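Local coordinates for hemoglobin-like protein (Methylacidiphilum infernorum, PDB 4NK2) that binds heme b and, as a group II truncated hemoglobin, probably binds and carries oxygen, at residues Lys48-Lys53 / Glu103-Pro108; Arg64-Val69 / Ala139-Ala144; Lys132-Trp137 / Phe165-Ile170. One frame throughout, in Å; residues are numbered along the deposited sequence.

Contact 1: residues Lys48-Lys53 / Glu103-Pro108; sequences KFPSKK and EMCGGP
The ring of F49 is met at its edge by the sulfur of M104: SD lies 3.5 Å from CE2, and the line from SD to the ring centre stands 78° off the ring normal, so this is a Met-aromatic contact in the edge-on form. M104 has CG anti to the carbonyl carbon, and the chain bends at chi2 and chi3, which brings SD to the ring edge, the two side chains pointing the same way. The rings of W161 and F165 also meet F49, their planes inclined to it.

P50 follows with its ring against the last turn of helix 87-104. Its CD sits 3.7 Å from the carbonyl O of M104, and CG is 4.1 Å from SG of C105, whose CB is directed away from the loop. The helix ends here in a Schellman motif, with G106 at positive phi (109°) and its N bonded back to E103 O. This turn packs closely against K52. A CB on G106 would clash with K52 CA and would crowd the carbonyl O of C105 as well. Just beside it, K52 CA points a C-H at C105 O (CA to O 3.4 Å, 154° at the hydrogen). The K52 side chain, extended from CG outward, runs past the glycine, its CE 3.6 Å from G106 O. E157 OE1 of helix 155-165 accepts the backbone N-H of S51, while S32 of the second subunit hydrogen-bonds P50 O.

Contact 2: residues Arg64-Val69 / Ala139-Ala144; sequences RKLVEV and ACYKHA
L66 and Y141 cross at about a right angle, the leucine meeting the edge of the phenol ring rather than a face. L66 has CG anti to the backbone N (chi1 165°), which carries its branched end across to the other helix although its CB starts out along the flank. There CD1 lies 3.7 Å from CE2 of Y141, near the plane of the ring, and CD2 of the leucine also sits at this edge. The same CD1 also touches A144 CB at 3.7 Å, in a direction about square to the first, so one methyl fills the corner between ring edge and alanine.

V69, one turn further along, directs its CB toward helix 131-147. Its CG1, anti to the backbone N, stops 3.8 Å from A144 CB, and the alanine is thus gripped by two branched side chains of helix 53-75. Here the backbones come nearest, with V69 CA 5.6 Å from A144 CA. At the far end of the tyrosine, V67 lies side by side with the ring, its CG2 4.0 Å from Y141 OH. An alanine in place of L66 would remove the methyls that fill the angle between Y141 and A144, and would probably loosen the ring's packing along that edge.

Around this core, H70 stacks on the Y141 ring, W137 meets it edge-to-face, and F158 of helix 155-165 touches both Y141 and L66. The short segments cross at 134° with their axes 9.3 Å apart, close enough for small and branched apolar side chains to mesh. In this way helix 53-75 packs on helix 131-147 within the truncated, two-over-two globin fold of the group II family.

Contact 3: residues Lys132-Trp137 / Phe165-Ile170; sequences KAREIW and FSIRMI. With HEM (protoporphyrin IX containing Fe), chain C.
W137 lies over the heme with one face of its indole, roughly along the line from pyrrole B to pyrrole C: NE1 is 3.4 Å from C4B, and CZ2 is 3.4 Å from C1C. Its CG is anti to the backbone N (chi1 -177°), which swings the ring from helix 131-147 onto the porphyrin, on the face away from H124, the axial ligand. At the rim of pyrrole C, F165 turns its ring edge to the vinyl, CD2 3.4 Å from CBC. M169 comes from the H124 side, bringing CG to 3.6 Å from the methine carbon CHC and laying its CE over the centre of the F165 ring.

Behind this shell the two segments are tied by R134. Its chain is extended from CG to NE, and NE donates to S166 OG at 2.9 Å, bent to 149° at the hydrogen, with the oxygen in the guanidinium plane. I167 CG1 packs on one face of that plane, 3.5 Å from CZ, and I170 CD1 touches the arginine's aliphatic part. E163 forms a salt bridge through NH2, balancing the buried charge, while R180 O takes NH1. S166 OG in turn bonds I162 O, which sets the hydroxyl for R134.

R134, W137, F165, S166 and M169 line the heme pocket, with W137 over the porphyrin as in the group II truncated hemoglobins. H70 NE2 holds W137 O, joining helix 53-75 to helix 131-147. The 3-10 turn of 166-169 continues helix 155-165; I167 and R168 pack on strand 35-48 (P45, F44 and V47), and M169 on M120 and H124 of helix 120-124.

In the fold
Contacts 2 and 3 are both buried and share helix 131-147, one following the other along it: residues 132-137 face the heme and the 165-170 turn, residues 139-144 face helix 53-75. Contact 1 is only partly buried, 14 Å from the centre of the chain, and joins the loop before helix 53-75 to the end of helix 87-104 beside the second subunit. The chemistry changes with place. Contact 2 is almost entirely apolar, with no polar bond between its segments, contact 1 mixes sulfur and ring contacts with close backbone, and contact 3 adds a buried, well-paired arginine beside the cofactor. Contacts 1 and 3 touch where F49 CZ lies 4.0 Å from F165 CZ.

Contact 1: residues Lys48-Lys53 / Glu103-Pro108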
loop_
_atom_site.group_PDB
_atom_site.type_symbol
_atom_site.label_atom_id
_atom_site.label_comp_id
_atom_site.label_asym_id
_atom_site.label_seq_id
_atom_site.Cartn_x
_atom_site.Cartn_y
_atom_site.Cartn_z
ATOM N N LYS A 48 18.497 -5.954 9.598
ATOM C CA LYS A 48 19.419 -6.296 10.660
ATOM C C LYS A 48 19.218 -5.370 11.841
ATOM O O LYS A 48 19.533 -4.210 11.759
ATOM C CB LYS A 48 20.849 -6.171 10.174
ATOM C CG LYS A 48 21.107 -6.797 8.853
ATOM C CD LYS A 48 21.968 -8.010 9.009
ATOM C CE LYS A 48 23.149 -7.976 8.088
ATOM N NZ LYS A 48 23.881 -9.257 8.162
ATOM N N PHE A 49 18.695 -5.895 12.934
ATOM C CA PHE A 49 18.495 -5.107 14.150
ATOM C C PHE A 49 19.865 -4.854 14.778
ATOM O O PHE A 49 20.784 -5.649 14.577
ATOM C CB PHE A 49 17.566 -5.829 15.129
ATOM C CG PHE A 49 16.092 -5.514 14.921
ATOM C CD1 PHE A 49 15.452 -5.853 13.737
ATOM C CD2 PHE A 49 15.356 -4.884 15.919
ATOM C CE1 PHE A 49 14.087 -5.565 13.548
ATOM C CE2 PHE A 49 14.003 -4.594 15.745
ATOM C CZ PHE A 49 13.367 -4.932 14.556
ATOM N N PRO A 50 20.009 -3.740 15.521
ATOM C CA PRO A 50 21.314 -3.349 16.080
ATOM C C PRO A 50 21.781 -4.362 17.110
ATOM O O PRO A 50 20.930 -4.926 17.790
ATOM C CB PRO A 50 21.011 -2.034 16.806
ATOM C CG PRO A 50 19.681 -1.561 16.241
ATOM C CD PRO A 50 18.933 -2.814 15.909
ATOM N N SER A 51 23.091 -4.587 17.242
ATOM C CA SER A 51 23.571 -5.407 18.345
ATOM C C SER A 51 23.582 -4.555 19.601
ATOM O O SER A 51 23.487 -3.322 19.519
ATOM C CB SER A 51 24.983 -5.929 18.068
ATOM O OG SER A 51 25.892 -4.857 17.970
ATOM N N LYS A 52 23.710 -5.207 20.756
ATOM C CA LYS A 52 23.743 -4.515 22.042
ATOM C C LYS A 52 24.896 -3.518 22.154
ATOM O O LYS A 52 24.885 -2.654 23.036
ATOM C CB LYS A 52 23.832 -5.531 23.184
ATOM C CG LYS A 52 23.813 -4.918 24.586
ATOM C CD LYS A 52 23.544 -6.006 25.637
ATOM C CE LYS A 52 23.459 -5.448 27.055
ATOM N NZ LYS A 52 23.256 -6.533 28.068
ATOM N N LYS A 53 25.880 -3.635 21.278
ATOM C CA LYS A 53 26.971 -2.685 21.242
ATOM C C LYS A 53 26.470 -1.263 21.088
ATOM O O LYS A 53 27.078 -0.355 21.588
ATOM C CB LYS A 53 27.945 -3.012 20.113
ATOM C CG LYS A 53 28.595 -4.364 20.230
ATOM C CD LYS A 53 29.749 -4.514 19.274
ATOM C CE LYS A 53 29.341 -4.246 17.847
ATOM N NZ LYS A 53 28.953 -5.489 17.130
ATOM N N GLU A 103 15.300 -0.154 23.831
ATOM C CA GLU A 103 15.203 -1.610 23.957
ATOM C C GLU A 103 15.848 -2.322 22.780
ATOM O O GLU A 103 16.656 -3.253 22.951
ATOM C CB GLU A 103 13.733 -2.050 24.100
ATOM C CG GLU A 103 13.581 -3.577 24.134
ATOM C CD GLU A 103 12.190 -4.051 24.588
ATOM O OE1 GLU A 103 11.330 -3.206 24.945
ATOM O OE2 GLU A 103 11.961 -5.287 24.588
ATOM N N MET A 104 15.505 -1.889 21.581
ATOM C CA MET A 104 15.989 -2.515 20.368
ATOM C C MET A 104 17.485 -2.370 20.161
ATOM O O MET A 104 18.082 -3.149 19.461
ATOM C CB MET A 104 15.241 -1.972 19.162
ATOM C CG MET A 104 13.777 -2.323 19.147
ATOM S SD MET A 104 13.509 -4.077 19.172
ATOM C CE MET A 104 12.633 -4.299 20.674
ATOM N N CYS A 105 18.080 -1.363 20.778
ATOM C CA CYS A 105 19.533 -1.201 20.728
ATOM C C CYS A 105 20.248 -2.004 21.809
ATOM O O CYS A 105 21.485 -1.964 21.897
ATOM C CB CYS A 105 19.915 0.273 20.831
ATOM S SG CYS A 105 19.543 1.179 19.318
ATOM N N GLY A 106 19.485 -2.730 22.627
ATOM C CA GLY A 106 20.077 -3.600 23.638
ATOM C C GLY A 106 19.917 -3.116 25.068
ATOM O O GLY A 106 20.492 -3.696 25.998
ATOM N N GLY A 107 19.141 -2.056 25.262
ATOM C CA GLY A 107 18.906 -1.555 26.606
ATOM C C GLY A 107 17.800 -2.333 27.302
ATOM O O GLY A 107 17.344 -3.353 26.783
ATOM N N PRO A 108 17.362 -1.860 28.481
ATOM C CA PRO A 108 16.289 -2.556 29.199
ATOM C C PRO A 108 15.013 -2.615 28.351
ATOM O O PRO A 108 14.854 -1.819 27.427
ATOM C CB PRO A 108 16.068 -1.675 30.435
ATOM C CG PRO A 108 17.410 -0.985 30.646
ATOM C CD PRO A 108 17.876 -0.701 29.239
#

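Contact 2: residues Arg64-Val69 / Ala139-Ala144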
loop_
_atom_site.group_PDB
_atom_site.type_symbol
_atom_site.label_atom_id
_atom_site.label_comp_id
_atom_site.label_asym_id
_atom_site.label_seq_id
_atom_site.Cartn_x
_atom_site.Cartn_y
_atom_site.Cartn_z
ATOM N N ARG A 64 17.686 8.468 24.027
ATOM C CA ARG A 64 16.413 9.167 24.214
ATOM C C ARG A 64 16.487 10.566 23.592
ATOM O O ARG A 64 15.503 11.077 23.046
ATOM C CB ARG A 64 16.011 9.224 25.699
ATOM C CG ARG A 64 15.837 7.844 26.349
ATOM C CD ARG A 64 15.159 7.921 27.715
ATOM N NE ARG A 64 14.853 6.578 28.202
ATOM C CZ ARG A 64 13.736 5.916 27.910
ATOM N NH1 ARG A 64 12.805 6.474 27.140
ATOM N NH2 ARG A 64 13.547 4.688 28.376
ATOM N N LYS A 65 17.666 11.179 23.648
ATOM C CA LYS A 65 17.831 12.513 23.076
ATOM C C LYS A 65 17.769 12.447 21.560
ATOM O O LYS A 65 17.190 13.329 20.912
ATOM C CB LYS A 65 19.155 13.136 23.511
ATOM C CG LYS A 65 19.379 14.533 22.940
ATOM C CD LYS A 65 20.774 15.080 23.344
ATOM C CE LYS A 65 20.998 16.441 22.709
ATOM N NZ LYS A 65 22.194 17.129 23.257
ATOM N N LEU A 66 18.358 11.394 20.994
ATOM C CA LEU A 66 18.313 11.160 19.551
ATOM C C LEU A 66 16.866 11.123 19.088
ATOM O O LEU A 66 16.496 11.746 18.089
ATOM C CB LEU A 66 18.985 9.824 19.223
ATOM C CG LEU A 66 18.729 9.230 17.838
ATOM C CD1 LEU A 66 19.226 10.167 16.719
ATOM C CD2 LEU A 66 19.371 7.837 17.707
ATOM N N VAL A 67 16.048 10.366 19.808
ATOM C CA VAL A 67 14.645 10.217 19.416
ATOM C C VAL A 67 13.933 11.551 19.570
ATOM O O VAL A 67 13.165 11.972 18.695
ATOM C CB VAL A 67 13.965 9.142 20.257
ATOM C CG1 VAL A 67 12.448 9.137 20.013
ATOM C CG2 VAL A 67 14.569 7.768 19.917
ATOM N N GLU A 68 14.199 12.229 20.681
ATOM C CA GLU A 68 13.628 13.557 20.906
ATOM C C GLU A 68 13.987 14.491 19.756
ATOM O O GLU A 68 13.123 15.149 19.193
ATOM C CB GLU A 68 14.127 14.125 22.241
ATOM C CG GLU A 68 13.865 15.613 22.445
ATOM C CD GLU A 68 12.391 15.964 22.535
ATOM O OE1 GLU A 68 11.609 15.179 23.120
ATOM O OE2 GLU A 68 12.014 17.048 22.034
ATOM N N VAL A 69 15.263 14.543 19.391
ATOM C CA VAL A 69 15.683 15.422 18.303
ATOM C C VAL A 69 15.071 14.989 16.969
ATOM O O VAL A 69 14.665 15.829 16.155
ATOM C CB VAL A 69 17.230 15.495 18.215
ATOM C CG1 VAL A 69 17.674 16.181 16.927
ATOM C CG2 VAL A 69 17.789 16.223 19.441
ATOM N N ALA A 139 15.437 11.269 6.348
ATOM C CA ALA A 139 16.331 12.430 6.281
ATOM C C ALA A 139 16.334 13.161 7.608
ATOM O O ALA A 139 17.357 13.720 8.024
ATOM C CB ALA A 139 15.924 13.365 5.165
ATOM N N CYS A 140 15.180 13.179 8.266
ATOM C CA CYS A 140 15.101 13.747 9.602
ATOM C C CYS A 140 15.965 12.962 10.581
ATOM O O CYS A 140 16.486 13.529 11.544
ATOM C CB CYS A 140 13.657 13.760 10.106
ATOM S SG CYS A 140 12.635 15.015 9.296
ATOM N N TYR A 141 16.082 11.653 10.371
ATOM C CA TYR A 141 16.870 10.833 11.287
ATOM C C TYR A 141 18.358 11.019 11.017
ATOM O O TYR A 141 19.169 11.086 11.956
ATOM C CB TYR A 141 16.487 9.362 11.161
ATOM C CG TYR A 141 16.149 8.722 12.481
ATOM C CD1 TYR A 141 14.977 8.000 12.637
ATOM C CD2 TYR A 141 17.016 8.817 13.564
ATOM C CE1 TYR A 141 14.658 7.395 13.834
ATOM C CE2 TYR A 141 16.702 8.214 14.774
ATOM C CZ TYR A 141 15.517 7.507 14.898
ATOM O OH TYR A 141 15.183 6.901 16.096
ATOM N N LYS A 142 18.720 11.101 9.741
ATOM C CA LYS A 142 20.116 11.383 9.367
ATOM C C LYS A 142 20.594 12.647 10.072
ATOM O O LYS A 142 21.666 12.666 10.704
ATOM C CB LYS A 142 20.238 11.544 7.846
ATOM C CG LYS A 142 21.691 11.756 7.360
ATOM C CD LYS A 142 21.749 12.072 5.858
ATOM C CE LYS A 142 21.245 13.466 5.558
ATOM N NZ LYS A 142 21.419 13.837 4.118
ATOM N N HIS A 143 19.808 13.713 9.984
ATOM C CA HIS A 143 20.172 14.949 10.693
ATOM C C HIS A 143 20.226 14.802 12.211
ATOM O O HIS A 143 21.167 15.302 12.847
ATOM C CB HIS A 143 19.267 16.110 10.281
ATOM C CG HIS A 143 19.585 16.636 8.920
ATOM N ND1 HIS A 143 18.946 16.192 7.783
ATOM C CD2 HIS A 143 20.517 17.528 8.505
ATOM C CE1 HIS A 143 19.447 16.811 6.727
ATOM N NE2 HIS A 143 20.403 17.626 7.140
ATOM N N ALA A 144 19.233 14.131 12.802
ATOM C CA ALA A 144 19.273 13.901 14.252
ATOM C C ALA A 144 20.561 13.186 14.665
ATOM O O ALA A 144 21.199 13.558 15.651
ATOM C CB ALA A 144 18.039 13.116 14.730
#

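Contact 3: residues Lys132-Trp137 / Phe165-Ile170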
loop_
_atom_site.group_PDB
_atom_site.type_symbol
_atom_site.label_atom_id
_atom_site.label_comp_id
_atom_site.label_asym_id
_atom_site.label_seq_id
_atom_site.Cartn_x
_atom_site.Cartn_y
_atom_site.Cartn_z
ATOM N N LYS A 132 7.487 8.760 -0.093
ATOM C CA LYS A 132 8.075 10.048 0.240
ATOM C C LYS A 132 8.110 10.319 1.739
ATOM O O LYS A 132 9.076 10.858 2.243
ATOM C CB LYS A 132 7.328 11.166 -0.469
ATOM C CG LYS A 132 7.928 12.528 -0.293
ATOM C CD LYS A 132 9.264 12.626 -0.971
ATOM C CE LYS A 132 9.650 14.065 -1.236
ATOM N NZ LYS A 132 11.070 14.204 -1.640
ATOM N N ALA A 133 7.046 9.954 2.437
ATOM C CA ALA A 133 7.006 10.044 3.899
ATOM C C ALA A 133 8.172 9.297 4.547
ATOM O O ALA A 133 8.795 9.795 5.492
ATOM C CB ALA A 133 5.694 9.504 4.416
ATOM N N ARG A 134 8.455 8.091 4.064
ATOM C CA ARG A 134 9.599 7.345 4.585
ATOM C C ARG A 134 10.907 8.071 4.296
ATOM O O ARG A 134 11.791 8.119 5.158
ATOM C CB ARG A 134 9.666 5.925 4.007
ATOM C CG ARG A 134 11.083 5.336 4.100
ATOM C CD ARG A 134 11.153 3.881 3.631
ATOM N NE ARG A 134 12.521 3.375 3.667
ATOM C CZ ARG A 134 13.377 3.428 2.645
ATOM N NH1 ARG A 134 13.006 3.947 1.480
ATOM N NH2 ARG A 134 14.608 2.946 2.787
ATOM N N GLU A 135 11.036 8.643 3.101
ATOM C CA GLU A 135 12.271 9.352 2.751
ATOM C C GLU A 135 12.484 10.536 3.675
ATOM O O GLU A 135 13.594 10.762 4.164
ATOM C CB GLU A 135 12.247 9.826 1.293
ATOM C CG GLU A 135 12.230 8.692 0.282
ATOM C CD GLU A 135 12.542 9.169 -1.128
ATOM O OE1 GLU A 135 13.061 10.298 -1.286
ATOM O OE2 GLU A 135 12.275 8.403 -2.077
ATOM N N ILE A 136 11.417 11.288 3.915
ATOM C CA ILE A 136 11.492 12.449 4.804
ATOM C C ILE A 136 11.766 12.027 6.253
ATOM O O ILE A 136 12.584 12.636 6.935
ATOM C CB ILE A 136 10.206 13.304 4.731
ATOM C CG1 ILE A 136 10.093 14.000 3.365
ATOM C CG2 ILE A 136 10.182 14.330 5.859
ATOM C CD1 ILE A 136 8.706 14.646 3.144
ATOM N N TRP A 137 11.091 10.982 6.725
ATOM C CA TRP A 137 11.340 10.451 8.069
ATOM C C TRP A 137 12.819 10.063 8.210
ATOM O O TRP A 137 13.454 10.353 9.227
ATOM C CB TRP A 137 10.426 9.244 8.299
ATOM C CG TRP A 137 10.448 8.567 9.668
ATOM C CD1 TRP A 137 9.568 8.765 10.702
ATOM C CD2 TRP A 137 11.332 7.518 10.095
ATOM N NE1 TRP A 137 9.872 7.928 11.754
ATOM C CE2 TRP A 137 10.950 7.154 11.407
ATOM C CE3 TRP A 137 12.423 6.871 9.501
ATOM C CZ2 TRP A 137 11.621 6.169 12.134
ATOM C CZ3 TRP A 137 13.085 5.883 10.220
ATOM C CH2 TRP A 137 12.687 5.549 11.526
ATOM N N PHE A 165 14.306 -1.227 8.003
ATOM C CA PHE A 165 13.093 -1.515 8.766
ATOM C C PHE A 165 11.978 -0.569 8.340
ATOM O O PHE A 165 10.803 -0.951 8.297
ATOM C CB PHE A 165 13.357 -1.358 10.266
ATOM C CG PHE A 165 12.279 -1.949 11.147
ATOM C CD1 PHE A 165 11.540 -3.050 10.732
ATOM C CD2 PHE A 165 12.020 -1.412 12.400
ATOM C CE1 PHE A 165 10.558 -3.602 11.556
ATOM C CE2 PHE A 165 11.031 -1.957 13.225
ATOM C CZ PHE A 165 10.302 -3.047 12.799
ATOM N N SER A 166 12.344 0.672 8.025
ATOM C CA SER A 166 11.359 1.681 7.638
ATOM C C SER A 166 10.607 1.284 6.368
ATOM O O SER A 166 9.472 1.716 6.144
ATOM C CB SER A 166 12.014 3.059 7.467
ATOM O OG SER A 166 13.064 3.051 6.499
ATOM N N ILE A 167 11.217 0.460 5.525
ATOM C CA ILE A 167 10.510 0.061 4.302
ATOM C C ILE A 167 9.192 -0.665 4.618
ATOM O O ILE A 167 8.206 -0.526 3.886
ATOM C CB ILE A 167 11.385 -0.821 3.409
ATOM C CG1 ILE A 167 12.609 -0.022 2.930
ATOM C CG2 ILE A 167 10.593 -1.299 2.220
ATOM C CD1 ILE A 167 13.612 -0.864 2.147
ATOM N N ARG A 168 9.182 -1.449 5.695
ATOM C CA ARG A 168 8.005 -2.232 6.068
ATOM C C ARG A 168 6.904 -1.409 6.699
ATOM O O ARG A 168 5.817 -1.929 6.968
ATOM C CB ARG A 168 8.406 -3.333 7.043
ATOM C CG ARG A 168 9.669 -4.028 6.630
ATOM C CD ARG A 168 9.873 -5.316 7.389
ATOM N NE ARG A 168 10.945 -6.082 6.764
ATOM C CZ ARG A 168 11.081 -7.398 6.863
ATOM N NH1 ARG A 168 10.206 -8.102 7.569
ATOM N NH2 ARG A 168 12.085 -8.000 6.247
ATOM N N MET A 169 7.163 -0.132 6.958
ATOM C CA MET A 169 6.087 0.718 7.483
ATOM C C MET A 169 5.240 1.308 6.353
ATOM O O MET A 169 4.134 1.809 6.591
ATOM C CB MET A 169 6.668 1.842 8.330
ATOM C CG MET A 169 7.630 1.345 9.417
ATOM S SD MET A 169 6.851 0.052 10.410
ATOM C CE MET A 169 8.352 -0.883 10.667
ATOM N N ILE A 170 5.762 1.267 5.126
ATOM C CA ILE A 170 5.081 1.923 4.003
ATOM C C ILE A 170 3.767 1.195 3.727
ATOM O O ILE A 170 3.760 -0.017 3.466
ATOM C CB ILE A 170 5.921 1.910 2.706
ATOM C CG1 ILE A 170 7.185 2.770 2.869
ATOM C CG2 ILE A 170 5.075 2.421 1.534
ATOM C CD1 ILE A 170 8.129 2.694 1.672
HETATM C CHA HEM C . 4.376 5.585 16.045
HETATM C CHB HEM C . 5.210 7.873 11.866
HETATM C CHC HEM C . 8.622 4.562 10.773
HETATM C CHD HEM C . 8.827 3.661 15.560
HETATM C C1A HEM C . 4.219 6.445 14.987
HETATM C C2A HEM C . 3.130 7.398 14.781
HETATM C C3A HEM C . 3.383 8.025 13.613
HETATM C C4A HEM C . 4.617 7.490 13.052
HETATM C CMA HEM C . 2.554 9.140 12.936
HETATM C CAA HEM C . 1.922 7.618 15.737
HETATM C CBA HEM C . 0.752 6.765 15.201
HETATM C CGA HEM C . -0.537 6.796 16.016
HETATM O O1A HEM C . -1.637 6.927 15.407
HETATM O O2A HEM C . -0.509 6.679 17.272
HETATM C C1B HEM C . 6.134 7.141 11.137
HETATM C C2B HEM C . 6.490 7.319 9.738
HETATM C C3B HEM C . 7.431 6.406 9.433
HETATM C C4B HEM C . 7.718 5.610 10.622
HETATM C CMB HEM C . 5.919 8.374 8.767
HETATM C CAB HEM C . 8.079 6.254 8.044
HETATM C CBB HEM C . 8.765 5.142 7.754
HETATM C C1C HEM C . 9.029 4.048 11.990
HETATM C C2C HEM C . 10.139 3.141 12.251
HETATM C C3C HEM C . 10.179 2.893 13.575
HETATM C C4C HEM C . 9.109 3.640 14.208
HETATM C CMC HEM C . 11.082 2.550 11.179
HETATM C CAC HEM C . 11.180 2.006 14.352
HETATM C CBC HEM C . 12.369 1.670 13.832
HETATM C C1D HEM C . 7.612 3.967 16.129
HETATM C C2D HEM C . 7.132 3.535 17.433
HETATM C C3D HEM C . 5.750 4.154 17.573
HETATM C C4D HEM C . 5.520 4.882 16.346
HETATM C CMD HEM C . 7.849 2.659 18.490
HETATM C CAD HEM C . 4.785 3.991 18.769
HETATM C CBD HEM C . 4.053 2.661 18.570
HETATM C CGD HEM C . 3.102 2.489 19.733
HETATM O O1D HEM C . 2.080 3.216 19.777
HETATM O O2D HEM C . 3.376 1.636 20.619
HETATM N NA HEM C . 5.096 6.535 13.923
HETATM N NB HEM C . 6.908 6.098 11.626
HETATM N NC HEM C . 8.440 4.324 13.217
HETATM N ND HEM C . 6.638 4.751 15.531
HETATM FE FE HEM C . 6.735 5.349 13.534
#